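PDB 4JCQ: ATP-dependent Clp protease proteolytic subunit from Listeria monocytogenes, which probably cleaves peptide bonds in proteins as the serine-protease component of an ATP-dependent Clp machine, helping to degrade misfolded proteins. Local coordinates for residues H[21-26]-H[54-59]; H[80-85]-H[102-107]; H[44-49]-H[75-80]. All blocks are in the same frame, centred on the assembly; numbering follows the deposited sequence.

Contact 1: residues H[21-26]-H[54-59]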
ATOM      1  N   THR H  21      24.908   1.070 -12.816  1.00 39.97           N
ATOM      2  CA  THR H  21      24.777   0.540 -14.178  1.00 37.22           C
ATOM      3  C   THR H  21      24.368   1.627 -15.174  1.00 34.89           C
ATOM      4  O   THR H  21      24.512   1.449 -16.386  1.00 33.42           O
ATOM      5  CB  THR H  21      23.760  -0.620 -14.255  1.00 36.16           C
ATOM      6  OG1 THR H  21      22.448  -0.136 -13.945  1.00 32.66           O
ATOM      7  CG2 THR H  21      24.131  -1.735 -13.290  1.00 38.00           C
ATOM      8  N   ARG H  22      23.878   2.749 -14.643  1.00 33.02           N
ATOM      9  CA  ARG H  22      23.327   3.869 -15.426  1.00 32.03           C
ATOM     10  C   ARG H  22      22.361   3.371 -16.510  1.00 30.44           C
ATOM     11  O   ARG H  22      22.509   3.681 -17.696  1.00 29.17           O
ATOM     12  CB  ARG H  22      24.429   4.782 -16.009  1.00 32.56           C
ATOM     13  CG  ARG H  22      25.786   4.682 -15.325  1.00 34.31           C
ATOM     14  CD  ARG H  22      26.444   6.016 -14.984  1.00 33.80           C
ATOM     15  NE  ARG H  22      26.074   7.148 -15.836  1.00 31.13           N
ATOM     16  CZ  ARG H  22      25.604   8.307 -15.374  1.00 31.37           C
ATOM     17  NH1 ARG H  22      25.302   9.290 -16.213  1.00 30.71           N
ATOM     18  NH2 ARG H  22      25.442   8.493 -14.068  1.00 30.45           N
ATOM     19  N   THR H  23      21.380   2.585 -16.073  1.00 29.85           N
ATOM     20  CA  THR H  23      20.384   1.989 -16.955  1.00 29.24           C
ATOM     21  C   THR H  23      18.980   2.430 -16.544  1.00 27.90           C
ATOM     22  O   THR H  23      18.648   2.460 -15.357  1.00 30.72           O
ATOM     23  CB  THR H  23      20.481   0.446 -16.950  1.00 31.18           C
ATOM     24  OG1 THR H  23      21.799   0.050 -17.352  1.00 33.46           O
ATOM     25  CG2 THR H  23      19.477  -0.172 -17.905  1.00 30.06           C
ATOM     26  N   VAL H  24      18.171   2.786 -17.536  1.00 25.94           N
ATOM     27  CA  VAL H  24      16.781   3.174 -17.317  1.00 24.15           C
ATOM     28  C   VAL H  24      15.884   2.258 -18.146  1.00 22.58           C
ATOM     29  O   VAL H  24      16.147   2.022 -19.330  1.00 21.84           O
ATOM     30  CB  VAL H  24      16.536   4.657 -17.695  1.00 24.14           C
ATOM     31  CG1 VAL H  24      15.065   5.031 -17.550  1.00 23.07           C
ATOM     32  CG2 VAL H  24      17.398   5.577 -16.840  1.00 24.42           C
ATOM     33  N   LEU H  25      14.839   1.729 -17.520  1.00 21.64           N
ATOM     34  CA  LEU H  25      13.881   0.888 -18.226  1.00 21.28           C
ATOM     35  C   LEU H  25      12.591   1.654 -18.481  1.00 20.11           C
ATOM     36  O   LEU H  25      11.992   2.206 -17.556  1.00 20.78           O
ATOM     37  CB  LEU H  25      13.591  -0.401 -17.445  1.00 22.39           C
ATOM     38  CG  LEU H  25      14.757  -1.305 -17.023  1.00 23.77           C
ATOM     39  CD1 LEU H  25      14.217  -2.569 -16.373  1.00 24.60           C
ATOM     40  CD2 LEU H  25      15.669  -1.661 -18.189  1.00 22.60           C
ATOM     41  N   ILE H  26      12.187   1.698 -19.745  1.00 19.15           N
ATOM     42  CA  ILE H  26      10.911   2.292 -20.138  1.00 18.41           C
ATOM     43  C   ILE H  26      10.037   1.178 -20.709  1.00 17.70           C
ATOM     44  O   ILE H  26      10.065   0.895 -21.910  1.00 17.37           O
ATOM     45  CB  ILE H  26      11.097   3.460 -21.141  1.00 19.00           C
ATOM     46  CG1 ILE H  26      11.968   4.564 -20.521  1.00 19.33           C
ATOM     47  CG2 ILE H  26       9.751   4.031 -21.570  1.00 19.59           C
ATOM     48  CD1 ILE H  26      12.275   5.726 -21.448  1.00 19.36           C
ATOM     49  N   THR H  54      22.159   4.114 -20.630  1.00 25.45           N
ATOM     50  CA  THR H  54      21.488   3.165 -21.519  1.00 25.67           C
ATOM     51  C   THR H  54      20.010   3.047 -21.150  1.00 24.02           C
ATOM     52  O   THR H  54      19.671   2.829 -19.985  1.00 23.88           O
ATOM     53  CB  THR H  54      22.156   1.774 -21.470  1.00 26.40           C
ATOM     54  OG1 THR H  54      23.562   1.912 -21.706  1.00 27.16           O
ATOM     55  CG2 THR H  54      21.562   0.838 -22.527  1.00 26.58           C
ATOM     56  N   ILE H  55      19.140   3.204 -22.142  1.00 21.93           N
ATOM     57  CA  ILE H  55      17.702   3.058 -21.937  1.00 20.89           C
ATOM     58  C   ILE H  55      17.172   1.869 -22.738  1.00 20.05           C
ATOM     59  O   ILE H  55      17.330   1.819 -23.957  1.00 21.49           O
ATOM     60  CB  ILE H  55      16.921   4.339 -22.323  1.00 21.40           C
ATOM     61  CG1 ILE H  55      17.431   5.552 -21.530  1.00 22.65           C
ATOM     62  CG2 ILE H  55      15.429   4.141 -22.100  1.00 20.18           C
ATOM     63  CD1 ILE H  55      16.732   6.857 -21.860  1.00 23.89           C
ATOM     64  N   PHE H  56      16.563   0.913 -22.041  1.00 19.71           N
ATOM     65  CA  PHE H  56      15.851  -0.193 -22.683  1.00 19.45           C
ATOM     66  C   PHE H  56      14.376   0.172 -22.808  1.00 19.27           C
ATOM     67  O   PHE H  56      13.726   0.494 -21.809  1.00 19.88           O
ATOM     68  CB  PHE H  56      16.011  -1.494 -21.884  1.00 19.62           C
ATOM     69  CG  PHE H  56      17.407  -2.060 -21.904  1.00 20.74           C
ATOM     70  CD1 PHE H  56      18.353  -1.648 -20.973  1.00 21.95           C
ATOM     71  CD2 PHE H  56      17.772  -3.016 -22.847  1.00 21.02           C
ATOM     72  CE1 PHE H  56      19.640  -2.170 -20.987  1.00 23.32           C
ATOM     73  CE2 PHE H  56      19.058  -3.540 -22.869  1.00 21.71           C
ATOM     74  CZ  PHE H  56      19.994  -3.117 -21.936  1.00 22.02           C
ATOM     75  N   ILE H  57      13.856   0.130 -24.034  1.00 19.20           N
ATOM     76  CA  ILE H  57      12.479   0.543 -24.308  1.00 18.75           C
ATOM     77  C   ILE H  57      11.638  -0.617 -24.837  1.00 17.94           C
ATOM     78  O   ILE H  57      11.949  -1.205 -25.879  1.00 18.22           O
ATOM     79  CB  ILE H  57      12.402   1.723 -25.311  1.00 20.13           C
ATOM     80  CG1 ILE H  57      13.254   2.902 -24.832  1.00 20.83           C
ATOM     81  CG2 ILE H  57      10.953   2.164 -25.511  1.00 19.90           C
ATOM     82  CD1 ILE H  57      13.599   3.907 -25.913  1.00 22.41           C
ATOM     83  N   ASN H  58      10.581  -0.937 -24.093  1.00 17.15           N
ATOM     84  CA  ASN H  58       9.547  -1.875 -24.517  1.00 16.91           C
ATOM     85  C   ASN H  58       8.207  -1.187 -24.307  1.00 16.84           C
ATOM     86  O   ASN H  58       7.661  -1.211 -23.204  1.00 17.54           O
ATOM     87  CB  ASN H  58       9.629  -3.179 -23.702  1.00 17.33           C
ATOM     88  CG  ASN H  58       8.591  -4.216 -24.124  1.00 18.27           C
ATOM     89  OD1 ASN H  58       7.507  -3.881 -24.597  1.00 19.04           O
ATOM     90  ND2 ASN H  58       8.919  -5.487 -23.932  1.00 19.25           N
ATOM     91  N   SER H  59       7.685  -0.553 -25.355  1.00 17.57           N
ATOM     92  CA  SER H  59       6.468   0.242 -25.217  1.00 18.05           C
ATOM     93  C   SER H  59       5.617   0.311 -26.476  1.00 18.77           C
ATOM     94  O   SER H  59       6.122   0.541 -27.574  1.00 19.68           O
ATOM     95  CB  SER H  59       6.796   1.665 -24.755  1.00 18.23           C
ATOM     96  OG  SER H  59       5.603   2.405 -24.561  1.00 18.73           O
TER
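Ile26 holds strand 53-59 through both of its backbone polar atoms. Ile26 N donates to Phe56 O over 2.8 Å in a nearly straight bond (174°), and Ile26 O accepts Asn58 N at 2.9 Å. Val24 does the same two residues earlier, with Val24 N 2.9 Å from Thr54 O and its O receiving Phe56 N at 3.0 Å, while Thr54 N donates to Arg22 O. Val24 and Ile26 thus each bond to the residues flanking their partners, Ile55 and Ile57, the signature of parallel pairing, here between the two strands of a beta-alpha-beta unit. On the face of Val24 and Ile26, Ile26 CD1 rests 3.6 Å from Ile55 CG2. The other face carries the Phe56 ring. Thr23 CG2, anti to its backbone N, meets the ring edge in plane, 3.6 Å from Phe56 CD1; Leu25 runs alongside and brings CD2 to 3.7 Å from Phe56 CB. Leu43 and Met73 of a neighbouring subunit pack on Thr23 and Phe56. The backbone groups bonded across the pair are satisfied there. Buried Val24, Ile26, Ile55 and Ile57 thus give helices 32-48 and 92-97 an apolar face, while Leu25 and Phe56, between threonines, partly meet that neighbour.

Contact 2: residues H[80-85]-H[102-107]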
ATOM      1  N   THR H  80      25.433  11.328 -22.745  1.00 34.24           N
ATOM      2  CA  THR H  80      25.010  10.705 -23.995  1.00 34.58           C
ATOM      3  C   THR H  80      24.078   9.535 -23.686  1.00 32.78           C
ATOM      4  O   THR H  80      24.380   8.699 -22.835  1.00 31.20           O
ATOM      5  CB  THR H  80      26.223  10.215 -24.814  1.00 36.51           C
ATOM      6  OG1 THR H  80      27.064  11.329 -25.129  1.00 39.74           O
ATOM      7  CG2 THR H  80      25.782   9.546 -26.112  1.00 35.95           C
ATOM      8  N   VAL H  81      22.943   9.491 -24.378  1.00 30.42           N
ATOM      9  CA  VAL H  81      21.945   8.454 -24.149  1.00 28.62           C
ATOM     10  C   VAL H  81      21.944   7.429 -25.280  1.00 27.37           C
ATOM     11  O   VAL H  81      21.791   7.779 -26.451  1.00 27.38           O
ATOM     12  CB  VAL H  81      20.534   9.055 -23.954  1.00 28.32           C
ATOM     13  CG1 VAL H  81      19.476   7.959 -23.897  1.00 27.25           C
ATOM     14  CG2 VAL H  81      20.483   9.905 -22.690  1.00 27.36           C
ATOM     15  N   LYS H  82      22.129   6.165 -24.911  1.00 26.31           N
ATOM     16  CA  LYS H  82      21.982   5.050 -25.839  1.00 27.53           C
ATOM     17  C   LYS H  82      20.627   4.393 -25.607  1.00 25.79           C
ATOM     18  O   LYS H  82      20.205   4.219 -24.462  1.00 25.25           O
ATOM     19  CB  LYS H  82      23.095   4.020 -25.632  1.00 29.87           C
ATOM     20  CG  LYS H  82      24.485   4.494 -26.024  1.00 35.21           C
ATOM     21  CD  LYS H  82      25.528   3.436 -25.693  1.00 40.21           C
ATOM     22  CE  LYS H  82      26.886   3.778 -26.287  1.00 45.88           C
ATOM     23  NZ  LYS H  82      27.499   4.987 -25.670  1.00 49.39           N
ATOM     24  N   VAL H  83      19.945   4.032 -26.691  1.00 23.96           N
ATOM     25  CA  VAL H  83      18.660   3.342 -26.580  1.00 22.26           C
ATOM     26  C   VAL H  83      18.730   1.924 -27.143  1.00 21.20           C
ATOM     27  O   VAL H  83      19.384   1.674 -28.160  1.00 22.16           O
ATOM     28  CB  VAL H  83      17.489   4.132 -27.221  1.00 21.84           C
ATOM     29  CG1 VAL H  83      17.214   5.413 -26.444  1.00 21.68           C
ATOM     30  CG2 VAL H  83      17.757   4.434 -28.689  1.00 21.93           C
ATOM     31  N   VAL H  84      18.070   0.999 -26.453  1.00 19.88           N
ATOM     32  CA  VAL H  84      17.972  -0.385 -26.898  1.00 18.54           C
ATOM     33  C   VAL H  84      16.500  -0.782 -26.966  1.00 17.88           C
ATOM     34  O   VAL H  84      15.833  -0.909 -25.936  1.00 18.24           O
ATOM     35  CB  VAL H  84      18.736  -1.359 -25.966  1.00 18.22           C
ATOM     36  CG1 VAL H  84      18.662  -2.779 -26.509  1.00 19.48           C
ATOM     37  CG2 VAL H  84      20.189  -0.936 -25.801  1.00 19.22           C
ATOM     38  N   GLY H  85      15.995  -0.965 -28.182  1.00 17.71           N
ATOM     39  CA  GLY H  85      14.623  -1.410 -28.384  1.00 17.52           C
ATOM     40  C   GLY H  85      14.503  -2.888 -28.073  1.00 17.33           C
ATOM     41  O   GLY H  85      15.388  -3.673 -28.422  1.00 17.70           O
ATOM     42  N   LYS H 102      21.493   8.762 -34.042  1.00 30.30           N
ATOM     43  CA  LYS H 102      21.381   7.552 -34.862  1.00 32.08           C
ATOM     44  C   LYS H 102      22.365   6.444 -34.481  1.00 32.26           C
ATOM     45  O   LYS H 102      21.964   5.293 -34.322  1.00 33.10           O
ATOM     46  CB  LYS H 102      21.494   7.878 -36.355  1.00 35.71           C
ATOM     47  CG  LYS H 102      20.976   6.768 -37.256  1.00 37.81           C
ATOM     48  CD  LYS H 102      20.885   7.213 -38.706  1.00 42.72           C
ATOM     49  CE  LYS H 102      20.072   6.227 -39.533  1.00 46.24           C
ATOM     50  NZ  LYS H 102      20.706   4.879 -39.610  1.00 46.48           N
ATOM     51  N   GLU H 103      23.639   6.795 -34.320  1.00 32.83           N
ATOM     52  CA  GLU H 103      24.673   5.806 -33.975  1.00 35.78           C
ATOM     53  C   GLU H 103      24.542   5.216 -32.563  1.00 30.79           C
ATOM     54  O   GLU H 103      25.221   4.246 -32.229  1.00 29.75           O
ATOM     55  CB  GLU H 103      26.094   6.343 -34.235  1.00 42.00           C
ATOM     56  CG  GLU H 103      26.239   7.861 -34.262  1.00 51.26           C
ATOM     57  CD  GLU H 103      26.562   8.466 -32.908  1.00 59.89           C
ATOM     58  OE1 GLU H 103      27.342   7.858 -32.143  1.00 63.78           O
ATOM     59  OE2 GLU H 103      26.051   9.569 -32.617  1.00 63.94           O
ATOM     60  N   ASN H 104      23.649   5.790 -31.757  1.00 29.07           N
ATOM     61  CA  ASN H 104      23.373   5.292 -30.409  1.00 28.61           C
ATOM     62  C   ASN H 104      22.038   4.547 -30.298  1.00 26.66           C
ATOM     63  O   ASN H 104      21.547   4.305 -29.193  1.00 26.56           O
ATOM     64  CB  ASN H 104      23.430   6.442 -29.395  1.00 29.11           C
ATOM     65  CG  ASN H 104      24.800   7.087 -29.318  1.00 30.76           C
ATOM     66  OD1 ASN H 104      25.825   6.406 -29.356  1.00 29.23           O
ATOM     67  ND2 ASN H 104      24.825   8.410 -29.206  1.00 31.73           N
ATOM     68  N   ARG H 105      21.465   4.176 -31.442  1.00 25.76           N
ATOM     69  CA  ARG H 105      20.172   3.486 -31.468  1.00 24.74           C
ATOM     70  C   ARG H 105      20.328   2.004 -31.801  1.00 24.39           C
ATOM     71  O   ARG H 105      20.655   1.634 -32.934  1.00 25.49           O
ATOM     72  CB  ARG H 105      19.190   4.179 -32.424  1.00 24.27           C
ATOM     73  CG  ARG H 105      18.920   5.637 -32.073  1.00 25.23           C
ATOM     74  CD  ARG H 105      17.579   6.129 -32.601  1.00 23.99           C
ATOM     75  NE  ARG H 105      17.519   6.150 -34.060  1.00 25.39           N
ATOM     76  CZ  ARG H 105      17.716   7.231 -34.814  1.00 26.07           C
ATOM     77  NH1 ARG H 105      17.989   8.406 -34.257  1.00 25.50           N
ATOM     78  NH2 ARG H 105      17.633   7.133 -36.133  1.00 25.58           N
ATOM     79  N   PHE H 106      20.089   1.169 -30.795  1.00 23.52           N
ATOM     80  CA  PHE H 106      20.295  -0.272 -30.896  1.00 23.49           C
ATOM     81  C   PHE H 106      18.982  -1.036 -30.775  1.00 21.68           C
ATOM     82  O   PHE H 106      17.967  -0.490 -30.329  1.00 20.96           O
ATOM     83  CB  PHE H 106      21.263  -0.750 -29.805  1.00 24.17           C
ATOM     84  CG  PHE H 106      22.617  -0.095 -29.855  1.00 27.20           C
ATOM     85  CD1 PHE H 106      22.849   1.110 -29.196  1.00 29.38           C
ATOM     86  CD2 PHE H 106      23.667  -0.689 -30.550  1.00 27.74           C
ATOM     87  CE1 PHE H 106      24.097   1.713 -29.237  1.00 31.36           C
ATOM     88  CE2 PHE H 106      24.920  -0.090 -30.593  1.00 28.87           C
ATOM     89  CZ  PHE H 106      25.134   1.112 -29.936  1.00 30.35           C
ATOM     90  N   SER H 107      19.008  -2.304 -31.175  1.00 21.08           N
ATOM     91  CA  SER H 107      17.866  -3.184 -30.980  1.00 20.67           C
ATOM     92  C   SER H 107      18.280  -4.602 -30.627  1.00 20.25           C
ATOM     93  O   SER H 107      19.242  -5.142 -31.181  1.00 21.02           O
ATOM     94  CB  SER H 107      16.984  -3.216 -32.226  1.00 20.90           C
ATOM     95  OG  SER H 107      15.800  -3.957 -31.978  1.00 21.05           O
TER
HETATM   96  O   HOH W   1      22.470   9.618 -28.478  1.00 32.02           O
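Asn104 meets Thr80, Val81 and Lys82 just where strands 81-86 and 105-108, parallel neighbours in the central sheet of the ClpP/crotonase fold, come together. Asn104 CB lies 3.6 Å from Val81 O and also touches CG of Lys82. The first torsion (-62°) sets CG beside the backbone N of Asn104, and there the amide divides its two ends. OD1 faces the aliphatic part of Lys82, near CG and CE. Asn104 ND2 comes 3.4 Å from Thr80 CG2, the two side chains crossing at about a right angle, and donates to a water at 2.7 Å. That water in turn donates to Val81 O at 2.8 Å, a side-chain bridge that links the strands just before the first direct backbone bond. The backbone bonds begin with Val83 N to Asn104 O (3.0 Å) and continue with Phe106 N to Val83 O (2.8 Å). Next, Gly85 N donates to Phe106 O from 33° off the carbonyl plane; the same oxygen also takes a hydrogen bond from Tyr97 OH. On one face of the sheet Val83 and Arg105 lie side by side, with Val83 CG2 against Arg105 CG, while the guanidinium goes on to bond Ile178 O and other carbonyls. On the other face, Phe106 turns its ring edge to Val83 O, which lies in the ring plane, 3.7 Å from Phe106 CD1.

Contact 3: residues H[44-49]-H[75-80]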
ATOM      1  N   LEU H  44      18.793  12.359 -11.890  1.00 34.04           N
ATOM      2  CA  LEU H  44      19.625  11.768 -10.846  1.00 36.61           C
ATOM      3  C   LEU H  44      20.945  11.251 -11.424  1.00 36.71           C
ATOM      4  O   LEU H  44      22.012  11.520 -10.873  1.00 38.19           O
ATOM      5  CB  LEU H  44      18.854  10.656 -10.115  1.00 37.14           C
ATOM      6  CG  LEU H  44      19.372   9.939  -8.857  1.00 40.54           C
ATOM      7  CD1 LEU H  44      20.137   8.673  -9.213  1.00 43.73           C
ATOM      8  CD2 LEU H  44      20.190  10.839  -7.934  1.00 40.92           C
ATOM      9  N   LEU H  45      20.864  10.527 -12.540  1.00 34.15           N
ATOM     10  CA  LEU H  45      22.051   9.991 -13.210  1.00 34.95           C
ATOM     11  C   LEU H  45      22.958  11.093 -13.761  1.00 36.96           C
ATOM     12  O   LEU H  45      24.186  10.973 -13.715  1.00 39.20           O
ATOM     13  CB  LEU H  45      21.659   9.009 -14.320  1.00 33.07           C
ATOM     14  CG  LEU H  45      21.082   7.652 -13.898  1.00 32.70           C
ATOM     15  CD1 LEU H  45      20.466   6.939 -15.092  1.00 31.46           C
ATOM     16  CD2 LEU H  45      22.129   6.774 -13.226  1.00 33.70           C
ATOM     17  N   GLU H  46      22.346  12.161 -14.271  1.00 37.00           N
ATOM     18  CA  GLU H  46      23.079  13.332 -14.750  1.00 39.26           C
ATOM     19  C   GLU H  46      23.873  14.004 -13.628  1.00 41.23           C
ATOM     20  O   GLU H  46      25.024  14.399 -13.829  1.00 42.47           O
ATOM     21  CB  GLU H  46      22.126  14.342 -15.399  1.00 38.38           C
ATOM     22  CG  GLU H  46      22.809  15.617 -15.876  1.00 40.41           C
ATOM     23  CD  GLU H  46      21.845  16.665 -16.395  1.00 39.82           C
ATOM     24  OE1 GLU H  46      20.742  16.819 -15.826  1.00 40.87           O
ATOM     25  OE2 GLU H  46      22.206  17.349 -17.372  1.00 38.52           O
ATOM     26  N   SER H  47      23.256  14.123 -12.453  1.00 41.50           N
ATOM     27  CA  SER H  47      23.890  14.768 -11.301  1.00 44.65           C
ATOM     28  C   SER H  47      25.080  13.975 -10.753  1.00 46.04           C
ATOM     29  O   SER H  47      25.981  14.549 -10.140  1.00 47.86           O
ATOM     30  CB  SER H  47      22.868  15.024 -10.191  1.00 43.30           C
ATOM     31  OG  SER H  47      22.458  13.816  -9.577  1.00 42.86           O
ATOM     32  N   ILE H  48      25.075  12.663 -10.977  1.00 44.88           N
ATOM     33  CA  ILE H  48      26.151  11.790 -10.512  1.00 47.45           C
ATOM     34  C   ILE H  48      27.402  11.921 -11.390  1.00 48.63           C
ATOM     35  O   ILE H  48      28.496  12.170 -10.877  1.00 48.54           O
ATOM     36  CB  ILE H  48      25.686  10.319 -10.395  1.00 45.48           C
ATOM     37  CG1 ILE H  48      24.648  10.188  -9.274  1.00 43.81           C
ATOM     38  CG2 ILE H  48      26.864   9.390 -10.126  1.00 46.37           C
ATOM     39  CD1 ILE H  48      23.844   8.907  -9.312  1.00 44.98           C
ATOM     40  N   SER H  49      27.234  11.762 -12.704  1.00 46.97           N
ATOM     41  CA  SER H  49      28.346  11.895 -13.653  1.00 47.29           C
ATOM     42  C   SER H  49      27.876  12.207 -15.073  1.00 45.88           C
ATOM     43  O   SER H  49      26.677  12.183 -15.364  1.00 42.40           O
ATOM     44  CB  SER H  49      29.216  10.629 -13.655  1.00 48.13           C
ATOM     45  OG  SER H  49      28.545   9.544 -14.270  1.00 46.33           O
ATOM     46  N   LYS H  75      17.319  14.498 -24.667  1.00 29.89           N
ATOM     47  CA  LYS H  75      18.166  15.464 -25.370  1.00 33.15           C
ATOM     48  C   LYS H  75      18.689  16.576 -24.456  1.00 33.75           C
ATOM     49  O   LYS H  75      19.758  17.136 -24.708  1.00 35.40           O
ATOM     50  CB  LYS H  75      17.425  16.070 -26.565  1.00 35.22           C
ATOM     51  CG  LYS H  75      17.235  15.110 -27.728  1.00 36.30           C
ATOM     52  CD  LYS H  75      16.890  15.853 -29.008  1.00 41.44           C
ATOM     53  CE  LYS H  75      16.898  14.916 -30.203  1.00 44.16           C
ATOM     54  NZ  LYS H  75      16.751  15.652 -31.489  1.00 50.28           N
ATOM     55  N   PHE H  76      17.935  16.883 -23.400  1.00 32.30           N
ATOM     56  CA  PHE H  76      18.264  17.978 -22.481  1.00 34.96           C
ATOM     57  C   PHE H  76      19.487  17.693 -21.607  1.00 35.34           C
ATOM     58  O   PHE H  76      20.363  18.548 -21.465  1.00 35.77           O
ATOM     59  CB  PHE H  76      17.051  18.335 -21.610  1.00 35.13           C
ATOM     60  CG  PHE H  76      17.309  19.435 -20.617  1.00 38.61           C
ATOM     61  CD1 PHE H  76      17.351  20.766 -21.025  1.00 40.34           C
ATOM     62  CD2 PHE H  76      17.499  19.143 -19.268  1.00 39.23           C
ATOM     63  CE1 PHE H  76      17.587  21.781 -20.109  1.00 42.53           C
ATOM     64  CE2 PHE H  76      17.734  20.155 -18.349  1.00 41.61           C
ATOM     65  CZ  PHE H  76      17.778  21.475 -18.770  1.00 43.77           C
ATOM     66  N   ILE H  77      19.535  16.497 -21.025  1.00 34.11           N
ATOM     67  CA  ILE H  77      20.609  16.129 -20.097  1.00 35.33           C
ATOM     68  C   ILE H  77      21.967  16.039 -20.797  1.00 35.38           C
ATOM     69  O   ILE H  77      22.039  15.771 -21.998  1.00 33.31           O
ATOM     70  CB  ILE H  77      20.298  14.822 -19.325  1.00 34.18           C
ATOM     71  CG1 ILE H  77      20.096  13.643 -20.289  1.00 33.50           C
ATOM     72  CG2 ILE H  77      19.087  15.019 -18.417  1.00 30.71           C
ATOM     73  CD1 ILE H  77      20.071  12.284 -19.621  1.00 32.50           C
ATOM     74  N   LYS H  78      23.036  16.281 -20.039  1.00 37.18           N
ATOM     75  CA  LYS H  78      24.394  16.272 -20.587  1.00 39.11           C
ATOM     76  C   LYS H  78      24.913  14.896 -21.029  1.00 35.75           C
ATOM     77  O   LYS H  78      25.518  14.797 -22.096  1.00 35.48           O
ATOM     78  CB  LYS H  78      25.384  16.956 -19.633  1.00 44.98           C
ATOM     79  CG  LYS H  78      25.530  18.452 -19.879  1.00 54.80           C
ATOM     80  CD  LYS H  78      26.525  19.104 -18.928  1.00 63.92           C
ATOM     81  CE  LYS H  78      25.855  19.564 -17.643  1.00 69.38           C
ATOM     82  NZ  LYS H  78      26.779  20.340 -16.772  1.00 71.95           N
ATOM     83  N   PRO H  79      24.676  13.832 -20.226  1.00 34.51           N
ATOM     84  CA  PRO H  79      25.162  12.510 -20.640  1.00 34.19           C
ATOM     85  C   PRO H  79      24.604  12.042 -21.987  1.00 34.29           C
ATOM     86  O   PRO H  79      23.454  12.337 -22.322  1.00 32.33           O
ATOM     87  CB  PRO H  79      24.660  11.588 -19.525  1.00 33.32           C
ATOM     88  CG  PRO H  79      24.524  12.473 -18.338  1.00 32.74           C
ATOM     89  CD  PRO H  79      24.041  13.778 -18.894  1.00 33.97           C
ATOM     90  N   THR H  80      25.433  11.328 -22.745  1.00 34.24           N
ATOM     91  CA  THR H  80      25.010  10.705 -23.995  1.00 34.58           C
ATOM     92  C   THR H  80      24.078   9.535 -23.686  1.00 32.78           C
ATOM     93  O   THR H  80      24.380   8.699 -22.835  1.00 31.20           O
ATOM     94  CB  THR H  80      26.223  10.215 -24.814  1.00 36.51           C
ATOM     95  OG1 THR H  80      27.064  11.329 -25.129  1.00 39.74           O
ATOM     96  CG2 THR H  80      25.782   9.546 -26.112  1.00 35.95           C
TER
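The flat carboxylate of Glu46 is met from above its plane by Lys78 N, which lies 43° out of that plane and donates a hydrogen bond of 3.0 Å to Glu46 OE2. Beside the other oxygen, Ile77 CG2 sits 3.6 Å from Glu46 OE1. Ile77 has its CG1 in the crowded position between backbone N and carbonyl carbon (chi1 60°), and this branch leads away from Glu46 while CB and CG2 stay against the carboxylate. In Glu46, CG is anti to the backbone N (178°), and the chain beyond stays extended, taking the carboxylate to Lys78. Pro79 crosses this chain at about a right angle: Pro79 CD lies 3.7 Å from Glu46 CG, and Pro79 CG lies equally far from Ser49 O, at the residue where helix 32-48 gives way to loop. Ile53 of strand 53-59 packs on both Ile77 and Pro79, and Arg22 also touches Pro79. The contact thus joins the C-terminal part of helix 32-48 to the loop just after helix 64-76; each helix connects parallel strands of the central sheet. Glu46 OE2 has a second partner in Arg186 NE of another neighbouring subunit, a salt bridge. Lys78 NZ is 5.5 Å from Glu46 OE2, too far for a direct bond, though its charge may add to the favourable field. One carboxylate oxygen therefore serves both the loop 77-80 and the subunit interface, and the positive charge around it probably favours the ionised form of Glu46.

Contacts 1 and 2 are the first and third pairings of one parallel sheet, their centres about 10 Å apart, with the pairing of strands 53-59 and 81-86 between them: Ile55 O lies 2.7 Å from Val84 N, and Ile55 N is equally close to Lys82 O. Contact 3 lies in the helical layer beside the sheet, its centre about 14 Å from that of contact 1, and Arg22 connects the two, Arg22 NH2 lying 2.8 Å from Leu45 O. Thr80 belongs to both contacts 2 and 3, where the segment after helix 64-76 enters the sheet. Of the three, contact 1 comes near the predicted nucleophile: the side chain of Ser59 is about 8 Å from that of Ser91.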